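Local coordinates for putative glutathione S-transferase (Sinorhizobium meliloti, PDB 4MDC), which probably acts as a homodimeric glutathione transferase, joining the thiol of glutathione to electrophilic substrates, at residues 23-29 and 48-54; 116-120 and 181-185; 203-207 and 241-247. One frame throughout, in Å; residues are numbered along the deposited sequence.

Interaction 1 of 3, residues 23-29 and 48-54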
loop_
_atom_site.group_PDB
_atom_site.type_symbol
_atom_site.label_atom_id
_atom_site.label_comp_id
_atom_site.label_asym_id
_atom_site.label_seq_id
_atom_site.Cartn_x
_atom_site.Cartn_y
_atom_site.Cartn_z
HETATM N N MSE B 23 -18.193 18.491 -11.015
HETATM C CA MSE B 23 -17.487 17.272 -11.286
HETATM C C MSE B 23 -16.258 17.177 -10.379
HETATM O O MSE B 23 -15.736 18.192 -9.938
HETATM C CB MSE B 23 -17.159 17.250 -12.788
HETATM C CG MSE B 23 -15.912 17.942 -13.209
HETATM SE SE MSE B 23 -15.677 17.434 -15.154
HETATM C CE MSE B 23 -17.469 17.830 -15.686
ATOM N N PRO B 24 -15.839 15.962 -10.052
ATOM C CA PRO B 24 -14.651 15.869 -9.258
ATOM C C PRO B 24 -13.378 16.215 -9.982
ATOM O O PRO B 24 -13.377 16.388 -11.222
ATOM C CB PRO B 24 -14.644 14.395 -8.811
ATOM C CG PRO B 24 -15.211 13.687 -9.972
ATOM C CD PRO B 24 -16.274 14.635 -10.521
ATOM N N THR B 25 -12.340 16.444 -9.198
ATOM C CA THR B 25 -11.006 16.688 -9.717
ATOM C C THR B 25 -10.134 15.529 -9.344
ATOM O O THR B 25 -10.184 15.048 -8.180
ATOM C CB THR B 25 -10.437 18.004 -9.126
ATOM O OG1 THR B 25 -11.310 19.082 -9.515
ATOM C CG2 THR B 25 -9.036 18.330 -9.637
ATOM N N LEU B 26 -9.307 15.093 -10.278
ATOM C CA LEU B 26 -8.266 14.137 -10.010
ATOM C C LEU B 26 -6.871 14.747 -10.250
ATOM O O LEU B 26 -6.566 15.101 -11.354
ATOM C CB LEU B 26 -8.449 12.888 -10.851
ATOM C CG LEU B 26 -7.470 11.763 -10.532
ATOM C CD1 LEU B 26 -7.957 11.056 -9.261
ATOM C CD2 LEU B 26 -7.393 10.731 -11.660
ATOM N N TYR B 27 -6.083 14.881 -9.197
ATOM C CA TYR B 27 -4.690 15.280 -9.266
ATOM C C TYR B 27 -3.906 14.043 -9.627
ATOM O O TYR B 27 -4.018 13.035 -8.964
ATOM C CB TYR B 27 -4.222 15.871 -7.902
ATOM C CG TYR B 27 -4.988 17.144 -7.584
ATOM C CD1 TYR B 27 -6.185 17.121 -6.949
ATOM C CD2 TYR B 27 -4.529 18.375 -8.059
ATOM C CE1 TYR B 27 -6.905 18.273 -6.711
ATOM C CE2 TYR B 27 -5.225 19.531 -7.787
ATOM C CZ TYR B 27 -6.419 19.473 -7.156
ATOM O OH TYR B 27 -7.128 20.610 -6.900
ATOM N N HIS B 28 -3.132 14.106 -10.690
ATOM C CA HIS B 28 -2.547 12.901 -11.252
ATOM C C HIS B 28 -1.269 13.249 -12.021
ATOM O O HIS B 28 -0.949 14.413 -12.222
ATOM C CB HIS B 28 -3.547 12.275 -12.219
ATOM C CG HIS B 28 -3.572 12.951 -13.547
ATOM N ND1 HIS B 28 -3.052 12.371 -14.679
ATOM C CD2 HIS B 28 -3.917 14.218 -13.902
ATOM C CE1 HIS B 28 -3.140 13.212 -15.687
ATOM N NE2 HIS B 28 -3.655 14.346 -15.243
ATOM N N HIS B 29 -0.576 12.216 -12.459
ATOM C CA HIS B 29 0.481 12.327 -13.437
ATOM C C HIS B 29 0.332 11.202 -14.463
ATOM O O HIS B 29 0.064 10.059 -14.137
ATOM C CB HIS B 29 1.888 12.274 -12.799
ATOM C CG HIS B 29 2.971 12.735 -13.749
ATOM N ND1 HIS B 29 3.516 11.913 -14.716
ATOM C CD2 HIS B 29 3.551 13.943 -13.927
ATOM C CE1 HIS B 29 4.401 12.596 -15.444
ATOM N NE2 HIS B 29 4.445 13.828 -14.978
ATOM N N GLN B 48 -17.294 11.819 -15.321
ATOM C CA GLN B 48 -16.531 12.891 -15.996
ATOM C C GLN B 48 -15.719 13.535 -14.921
ATOM O O GLN B 48 -16.265 13.841 -13.863
ATOM C CB GLN B 48 -17.454 13.925 -16.615
ATOM C CG GLN B 48 -18.240 13.322 -17.756
ATOM C CD GLN B 48 -18.781 14.368 -18.699
ATOM O OE1 GLN B 48 -19.257 15.427 -18.267
ATOM N NE2 GLN B 48 -18.645 14.111 -19.996
ATOM N N THR B 49 -14.445 13.759 -15.199
ATOM C CA THR B 49 -13.522 14.239 -14.175
ATOM C C THR B 49 -12.646 15.346 -14.723
ATOM O O THR B 49 -12.209 15.279 -15.858
ATOM C CB THR B 49 -12.612 13.057 -13.726
ATOM O OG1 THR B 49 -13.434 11.925 -13.423
ATOM C CG2 THR B 49 -11.824 13.411 -12.518
ATOM N N GLU B 50 -12.353 16.337 -13.903
ATOM C CA GLU B 50 -11.341 17.352 -14.262
ATOM C C GLU B 50 -9.962 16.818 -13.881
ATOM O O GLU B 50 -9.745 16.466 -12.741
ATOM C CB GLU B 50 -11.662 18.625 -13.520
ATOM C CG GLU B 50 -10.861 19.837 -13.943
ATOM C CD GLU B 50 -11.571 21.174 -13.643
ATOM O OE1 GLU B 50 -12.856 21.261 -13.520
ATOM O OE2 GLU B 50 -10.801 22.165 -13.561
ATOM N N LEU B 51 -9.053 16.712 -14.841
ATOM C CA LEU B 51 -7.713 16.195 -14.556
ATOM C C LEU B 51 -6.791 17.361 -14.289
ATOM O O LEU B 51 -6.732 18.316 -15.073
ATOM C CB LEU B 51 -7.211 15.318 -15.708
ATOM C CG LEU B 51 -8.003 14.054 -16.070
ATOM C CD1 LEU B 51 -7.459 13.343 -17.332
ATOM C CD2 LEU B 51 -8.053 13.070 -14.905
ATOM N N SER B 52 -6.049 17.287 -13.207
ATOM C CA SER B 52 -5.082 18.306 -12.880
ATOM C C SER B 52 -3.702 17.658 -12.670
ATOM O O SER B 52 -3.478 16.902 -11.726
ATOM C CB SER B 52 -5.563 19.046 -11.657
ATOM O OG SER B 52 -4.718 20.126 -11.391
ATOM N N GLU B 53 -2.788 17.964 -13.563
ATOM C CA GLU B 53 -1.489 17.334 -13.578
ATOM C C GLU B 53 -0.606 17.891 -12.473
ATOM O O GLU B 53 -0.534 19.115 -12.263
ATOM C CB GLU B 53 -0.812 17.502 -14.947
ATOM C CG GLU B 53 0.449 16.636 -15.056
ATOM C CD GLU B 53 1.055 16.623 -16.447
ATOM O OE1 GLU B 53 0.325 16.551 -17.442
ATOM O OE2 GLU B 53 2.294 16.588 -16.535
ATOM N N GLU B 54 0.049 17.008 -11.733
ATOM C CA GLU B 54 0.964 17.414 -10.635
ATOM C C GLU B 54 2.305 16.704 -10.799
ATOM O O GLU B 54 2.320 15.569 -11.218
ATOM C CB GLU B 54 0.352 17.050 -9.296
ATOM C CG GLU B 54 -0.761 18.001 -8.870
ATOM C CD GLU B 54 -0.279 19.441 -8.600
ATOM O OE1 GLU B 54 0.890 19.635 -8.206
ATOM O OE2 GLU B 54 -1.085 20.373 -8.786
#
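Pro24 O takes the backbone N-H of Glu50 at 2.9 Å, the first of five bonds that pair the parallel strands 25-28 and 50-53. Leu26 N then donates to Glu50 O, Ser52 N to Leu26 O, His28 N to Ser52 O, and Glu54 N to His28 O. This is the beta-alpha-beta unit that opens the thioredoxin-like N-terminal domain of glutathione transferases, with helix 33-44 making the crossover. Strand 50-53 is an outermost strand, while 25-28 lies between it and strand 74-76.

The side chain of Tyr27 can be followed outward. Its CB sits 4.0 Å from Ser52 O. With CG anti to the carbonyl carbon (chi1 -64°), the ring runs out on the sheet face that also carries Thr25, Glu50 and Ser52. CD2 lies against Ser52 CB and OG, with Glu54 CG at the ring edge 3.9 Å from CD2, and CE2 lies 3.7 Å from Ser52 OG, which approaches obliquely. Beyond CE2 the ring has left strand 50-53; Phe63 and Leu66 of helix 61-66 and Val74 and Val76 of the next strand pack on the same side chain.

The other face of the sheet carries Leu26, whose CD2 meets Leu51 CD2 at 4.1 Å, the two side chains lying side by side. His28 crosses Leu51, its NE2 3.7 Å from Leu51 CB. At the end of the pair, His29 turns the edge of its ring to Glu54 O, 3.4 Å from CD2, while its ND1 bonds to Met31 N.

Backbone hydrogen bonds thus set the register, and the side chains add mostly van der Waals packing; the carboxylate of Glu54 finds its charge partner in Arg60, beyond both strands.

Interaction 2 of 3, residues 116-120 and 181-185; sequences EIRRL and RPWLA
Glu116 OE2 takes a nearly straight bond from Arg181 NH1, 2.9 Å long, and so ties the long helix 111-145 of the all-helical C-terminal domain to the loop between helices 167-180 and 191-205. With Arg119 the pair makes a three-membered salt-bridge network.

The glutamate bends at chi2 (62°), which turns the carboxylate along the helix toward Arg119. There Arg119 grips it side-on: NE reaches OE1 at 2.9 Å and NH2 reaches OE2, both on the syn side. The arginine makes this grip by folding at chi3 (73°). OE2 therefore accepts two charged donors, its anti side being left to Arg181, and the two guanidinium groups, which come within 4.6 Å of each other (Arg119 NH2 to Arg181 NH1), probably owe their closeness to the carboxylate they share.

Arg181 comes from the opposite direction. The oxygen lies in its guanidinium plane, although that plane stands 66° from the carboxylate. NH1 also bonds to Leu184 O of its own loop at 2.8 Å, so one nitrogen both closes the loop and fastens it to the helix, while a water accepts from NH2. Tyr173 holds the remaining end of Arg119, and Gln113 NE2 is hydrogen-bonded to Ala185 O.

Beside the charges the contact is apolar. Ala185 CB fits between two helix side chains, Ile117 and Leu120, while Leu177 of helix 167-180 also packs on Leu120. Ile117 CG1 comes to 3.7 Å from that methyl of Ala185, whose CB is equally near the leucine, and Leu120 CD1 reaches past it to the loop backbone, where it lies 3.5 Å from Ala185 CA.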
loop_
_atom_site.group_PDB
_atom_site.type_symbol
_atom_site.label_atom_id
_atom_site.label_comp_id
_atom_site.label_asym_id
_atom_site.label_seq_id
_atom_site.Cartn_x
_atom_site.Cartn_y
_atom_site.Cartn_z
ATOM N N GLU B 116 -8.758 -11.450 -3.519
ATOM C CA GLU B 116 -7.888 -11.717 -4.689
ATOM C C GLU B 116 -7.762 -10.538 -5.653
ATOM O O GLU B 116 -6.673 -10.274 -6.128
ATOM C CB GLU B 116 -8.391 -12.963 -5.433
ATOM C CG GLU B 116 -7.588 -13.352 -6.665
ATOM C CD GLU B 116 -6.138 -13.723 -6.396
ATOM O OE1 GLU B 116 -5.696 -13.916 -5.241
ATOM O OE2 GLU B 116 -5.364 -13.820 -7.385
ATOM N N ILE B 117 -8.845 -9.807 -5.872
ATOM C CA ILE B 117 -8.817 -8.578 -6.688
ATOM C C ILE B 117 -7.885 -7.554 -6.041
ATOM O O ILE B 117 -6.971 -7.027 -6.690
ATOM C CB ILE B 117 -10.231 -8.026 -6.889
ATOM C CG1 ILE B 117 -11.025 -9.013 -7.718
ATOM C CG2 ILE B 117 -10.187 -6.637 -7.558
ATOM C CD1 ILE B 117 -12.523 -8.779 -7.686
ATOM N N ARG B 118 -8.013 -7.379 -4.738
ATOM C CA ARG B 118 -7.114 -6.480 -3.991
ATOM C C ARG B 118 -5.653 -6.947 -4.088
ATOM O O ARG B 118 -4.729 -6.124 -4.130
ATOM C CB ARG B 118 -7.598 -6.371 -2.511
ATOM C CG ARG B 118 -8.890 -5.574 -2.399
ATOM C CD ARG B 118 -9.518 -5.691 -1.064
ATOM N NE ARG B 118 -10.719 -4.867 -0.936
ATOM C CZ ARG B 118 -11.733 -5.138 -0.126
ATOM N NH1 ARG B 118 -11.782 -6.279 0.561
ATOM N NH2 ARG B 118 -12.749 -4.284 -0.070
ATOM N N ARG B 119 -5.432 -8.261 -3.923
ATOM C CA ARG B 119 -4.060 -8.781 -3.870
ATOM C C ARG B 119 -3.345 -8.428 -5.192
ATOM O O ARG B 119 -2.185 -7.991 -5.229
ATOM C CB ARG B 119 -4.044 -10.283 -3.710
ATOM C CG ARG B 119 -2.644 -10.913 -3.553
ATOM C CD ARG B 119 -2.703 -12.454 -3.467
ATOM N NE ARG B 119 -3.021 -13.029 -4.777
ATOM C CZ ARG B 119 -2.148 -13.155 -5.790
ATOM N NH1 ARG B 119 -0.876 -12.826 -5.661
ATOM N NH2 ARG B 119 -2.558 -13.628 -6.947
ATOM N N LEU B 120 -4.067 -8.614 -6.283
ATOM C CA LEU B 120 -3.490 -8.264 -7.630
ATOM C C LEU B 120 -3.331 -6.762 -7.861
ATOM O O LEU B 120 -2.335 -6.313 -8.459
ATOM C CB LEU B 120 -4.375 -8.819 -8.746
ATOM C CG LEU B 120 -4.334 -10.336 -8.789
ATOM C CD1 LEU B 120 -5.552 -10.801 -9.579
ATOM C CD2 LEU B 120 -3.078 -10.844 -9.378
ATOM N N ARG B 181 -6.262 -18.127 -16.284
ATOM C CA ARG B 181 -7.579 -17.616 -15.910
ATOM C C ARG B 181 -8.153 -16.740 -17.035
ATOM O O ARG B 181 -7.375 -16.170 -17.834
ATOM C CB ARG B 181 -7.490 -16.748 -14.649
ATOM C CG ARG B 181 -6.739 -17.357 -13.495
ATOM C CD ARG B 181 -6.329 -16.334 -12.463
ATOM N NE ARG B 181 -5.762 -16.965 -11.248
ATOM C CZ ARG B 181 -5.521 -16.338 -10.087
ATOM N NH1 ARG B 181 -5.805 -15.054 -9.929
ATOM N NH2 ARG B 181 -5.018 -17.025 -9.058
ATOM N N PRO B 182 -9.467 -16.540 -17.066
ATOM C CA PRO B 182 -10.033 -15.713 -18.130
ATOM C C PRO B 182 -9.673 -14.241 -17.997
ATOM O O PRO B 182 -9.464 -13.572 -19.020
ATOM C CB PRO B 182 -11.557 -15.911 -18.045
ATOM C CG PRO B 182 -11.745 -17.092 -17.158
ATOM C CD PRO B 182 -10.500 -17.277 -16.322
ATOM N N TRP B 183 -9.620 -13.750 -16.760
ATOM C CA TRP B 183 -9.124 -12.392 -16.444
ATOM C C TRP B 183 -8.165 -12.580 -15.229
ATOM O O TRP B 183 -8.124 -13.687 -14.669
ATOM C CB TRP B 183 -10.274 -11.470 -16.088
ATOM C CG TRP B 183 -11.261 -11.285 -17.190
ATOM C CD1 TRP B 183 -12.347 -12.092 -17.459
ATOM C CD2 TRP B 183 -11.233 -10.276 -18.210
ATOM N NE1 TRP B 183 -13.003 -11.606 -18.566
ATOM C CE2 TRP B 183 -12.331 -10.498 -19.049
ATOM C CE3 TRP B 183 -10.393 -9.187 -18.475
ATOM C CZ2 TRP B 183 -12.618 -9.647 -20.153
ATOM C CZ3 TRP B 183 -10.662 -8.361 -19.576
ATOM C CH2 TRP B 183 -11.762 -8.601 -20.405
ATOM N N LEU B 184 -7.427 -11.560 -14.809
ATOM C CA LEU B 184 -6.324 -11.803 -13.857
ATOM C C LEU B 184 -6.773 -12.343 -12.497
ATOM O O LEU B 184 -6.109 -13.209 -11.990
ATOM C CB LEU B 184 -5.448 -10.610 -13.643
ATOM C CG LEU B 184 -4.735 -10.013 -14.857
ATOM C CD1 LEU B 184 -3.726 -8.956 -14.406
ATOM C CD2 LEU B 184 -4.112 -11.046 -15.807
ATOM N N ALA B 185 -7.938 -11.924 -12.044
ATOM C CA ALA B 185 -8.478 -12.355 -10.746
ATOM C C ALA B 185 -9.437 -13.490 -10.812
ATOM O O ALA B 185 -9.946 -13.946 -9.758
ATOM C CB ALA B 185 -9.183 -11.203 -10.058
HETATM O O HOH W 1 -4.631 -16.650 -6.054
#

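Interaction 3 of 3, residues 203-207 and 241-247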
loop_
_atom_site.group_PDB
_atom_site.type_symbol
_atom_site.label_atom_id
_atom_site.label_comp_id
_atom_site.label_asym_id
_atom_site.label_seq_id
_atom_site.Cartn_x
_atom_site.Cartn_y
_atom_site.Cartn_z
ATOM N N LEU B 203 5.064 1.519 -18.630
ATOM C CA LEU B 203 6.261 0.875 -19.101
ATOM C C LEU B 203 6.265 0.802 -20.628
ATOM O O LEU B 203 7.323 0.978 -21.240
ATOM C CB LEU B 203 6.440 -0.493 -18.467
ATOM C CG LEU B 203 6.672 -0.354 -16.952
ATOM C CD1 LEU B 203 6.601 -1.720 -16.268
ATOM C CD2 LEU B 203 7.993 0.293 -16.660
ATOM N N ASP B 204 5.097 0.513 -21.221
ATOM C CA ASP B 204 5.017 0.366 -22.676
ATOM C C ASP B 204 5.194 1.685 -23.351
ATOM O O ASP B 204 5.895 1.746 -24.395
ATOM C CB ASP B 204 3.699 -0.289 -23.077
ATOM C CG ASP B 204 3.731 -0.846 -24.521
ATOM O OD1 ASP B 204 4.718 -1.511 -24.903
ATOM O OD2 ASP B 204 2.741 -0.545 -25.224
ATOM N N TYR B 205 4.656 2.767 -22.797
ATOM C CA TYR B 205 4.904 4.136 -23.335
ATOM C C TYR B 205 6.412 4.362 -23.475
ATOM O O TYR B 205 6.929 4.910 -24.488
ATOM C CB TYR B 205 4.375 5.169 -22.361
ATOM C CG TYR B 205 4.427 6.589 -22.867
ATOM C CD1 TYR B 205 5.608 7.321 -22.863
ATOM C CD2 TYR B 205 3.258 7.215 -23.330
ATOM C CE1 TYR B 205 5.608 8.659 -23.310
ATOM C CE2 TYR B 205 3.260 8.521 -23.806
ATOM C CZ TYR B 205 4.449 9.219 -23.815
ATOM O OH TYR B 205 4.448 10.517 -24.256
ATOM N N LEU B 206 7.145 3.940 -22.466
ATOM C CA LEU B 206 8.602 4.121 -22.429
ATOM C C LEU B 206 9.408 3.085 -23.251
ATOM O O LEU B 206 10.626 3.149 -23.274
ATOM C CB LEU B 206 9.064 4.097 -20.966
ATOM C CG LEU B 206 8.646 5.307 -20.118
ATOM C CD1 LEU B 206 8.909 5.037 -18.644
ATOM C CD2 LEU B 206 9.395 6.556 -20.570
ATOM N N GLY B 207 8.714 2.119 -23.840
ATOM C CA GLY B 207 9.345 1.087 -24.639
ATOM C C GLY B 207 10.141 0.069 -23.855
ATOM O O GLY B 207 11.049 -0.541 -24.376
ATOM N N VAL B 241 8.637 13.710 -23.790
ATOM C CA VAL B 241 8.952 12.296 -24.029
ATOM C C VAL B 241 8.016 11.727 -25.050
ATOM O O VAL B 241 6.809 11.608 -24.803
ATOM C CB VAL B 241 8.846 11.442 -22.725
ATOM C CG1 VAL B 241 9.374 10.022 -22.937
ATOM C CG2 VAL B 241 9.608 12.142 -21.613
ATOM N N THR B 242 8.591 11.228 -26.117
ATOM C CA THR B 242 7.865 10.584 -27.179
ATOM C C THR B 242 7.641 9.121 -26.869
ATOM O O THR B 242 8.592 8.429 -26.538
ATOM C CB THR B 242 8.698 10.725 -28.464
ATOM O OG1 THR B 242 8.971 12.105 -28.567
ATOM C CG2 THR B 242 7.971 10.224 -29.704
ATOM N N PRO B 243 6.416 8.647 -27.043
ATOM C CA PRO B 243 6.210 7.230 -26.768
ATOM C C PRO B 243 6.851 6.351 -27.837
ATOM O O PRO B 243 7.064 6.786 -28.958
ATOM C CB PRO B 243 4.692 7.095 -26.841
ATOM C CG PRO B 243 4.261 8.183 -27.774
ATOM C CD PRO B 243 5.199 9.317 -27.511
ATOM N N VAL B 244 7.021 5.075 -27.497
ATOM C CA VAL B 244 7.414 4.059 -28.492
ATOM C C VAL B 244 6.338 3.991 -29.609
ATOM O O VAL B 244 5.167 4.265 -29.371
ATOM C CB VAL B 244 7.626 2.691 -27.794
ATOM C CG1 VAL B 244 6.323 1.992 -27.444
ATOM C CG2 VAL B 244 8.532 1.800 -28.587
ATOM N N SER B 245 6.763 3.686 -30.835
ATOM C CA SER B 245 5.902 3.823 -32.015
ATOM C C SER B 245 4.632 2.971 -31.948
ATOM O O SER B 245 3.595 3.408 -32.402
ATOM C CB SER B 245 6.679 3.558 -33.336
ATOM O OG SER B 245 7.113 2.209 -33.353
ATOM N N HIS B 246 4.695 1.777 -31.327
ATOM C CA HIS B 246 3.514 0.908 -31.220
ATOM C C HIS B 246 2.563 1.261 -30.058
ATOM O O HIS B 246 1.532 0.589 -29.858
ATOM C CB HIS B 246 3.921 -0.560 -31.055
ATOM C CG HIS B 246 4.565 -0.867 -29.734
ATOM N ND1 HIS B 246 5.928 -1.009 -29.594
ATOM C CD2 HIS B 246 4.037 -1.102 -28.500
ATOM C CE1 HIS B 246 6.220 -1.297 -28.333
ATOM N NE2 HIS B 246 5.091 -1.348 -27.649
ATOM N N TYR B 247 2.902 2.303 -29.302
ATOM C CA TYR B 247 2.170 2.587 -28.051
ATOM C C TYR B 247 0.656 2.654 -28.198
ATOM O O TYR B 247 -0.100 2.060 -27.411
ATOM C CB TYR B 247 2.684 3.889 -27.416
ATOM C CG TYR B 247 1.893 4.307 -26.189
ATOM C CD1 TYR B 247 1.908 3.543 -25.017
ATOM C CD2 TYR B 247 1.084 5.421 -26.236
ATOM C CE1 TYR B 247 1.131 3.915 -23.931
ATOM C CE2 TYR B 247 0.359 5.849 -25.140
ATOM C CZ TYR B 247 0.358 5.054 -23.986
ATOM O OH TYR B 247 -0.393 5.514 -22.971
HETATM O O HOH W 2 0.285 0.525 -24.738
HETATM O O HOH W 3 9.341 6.283 -25.060
#
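Tyr205 OH donates to Val241 O at 2.7 Å, bringing the segment 241-247 against the C-terminal end of helix 191-205, which finishes in a Schellman motif at Gly207. The same hydroxyl is also bonded to Val238 N. Tyr205 O is shared as well: it accepts Val244 N at 3.0 Å and water 3, and that water donates in turn to Thr242 O. A helix-end carbonyl is thus satisfied by the incoming loop and a water that the loop also holds.

The second polar link is His246 NE2 to Asp204 OD1, a straight bond of 2.8 Å. OD1 is met on its syn side and lies at the edge of the imidazole, in the ring plane, with carboxylate and ring turned 38° apart. OD1 takes a further bond from Trp211 NE1, while OD2 accepts a water that also donates to Tyr247 O. The carboxylate, buried as it is, therefore has three partners, which is consistent with a charged aspartate. His246 belongs to the type I turn from Val244 to Tyr247, closed by Tyr247 N to Val244 O.

Between these links lies the ring of Tyr205, carried outward by a chi1 of -173° that sets CG anti to the backbone N. Pro243 CB sits over the centre of one face, 3.6 Å from the centroid, in a CH-pi contact. The ring turns its edge to the face of Tyr247 in a T-shaped pair, planes at 70°. Tyr247 OH finds its own partners in Leu233 O and Arg36. Replacing Tyr205 by an alanine would probably leave Val241 O without its hydroxyl donor and take from Pro243 CB the face it covers and from Tyr247 the edge it meets. The nearest carbon of that ring to Tyr247 CZ is CD2, at 3.7 Å.

From the N terminus, interaction 1 comes first: its two strands close the short loop that holds helix 33-44, within the N-terminal domain. The chain then passes through the rest of that domain and enters helix 111-145, where interaction 2 opens; its return at 181-185 closes a loop of 60 mostly helical residues. Interaction 3 follows, bringing the tail at 241-247 back to the end of helix 191-205. The three are in series, with none nested or crossed. Interactions 1 and 2 lie on opposite sides of the chain's centre, whereas interactions 1 and 3 come within about 8 Å at their nearest atoms, across the two domains.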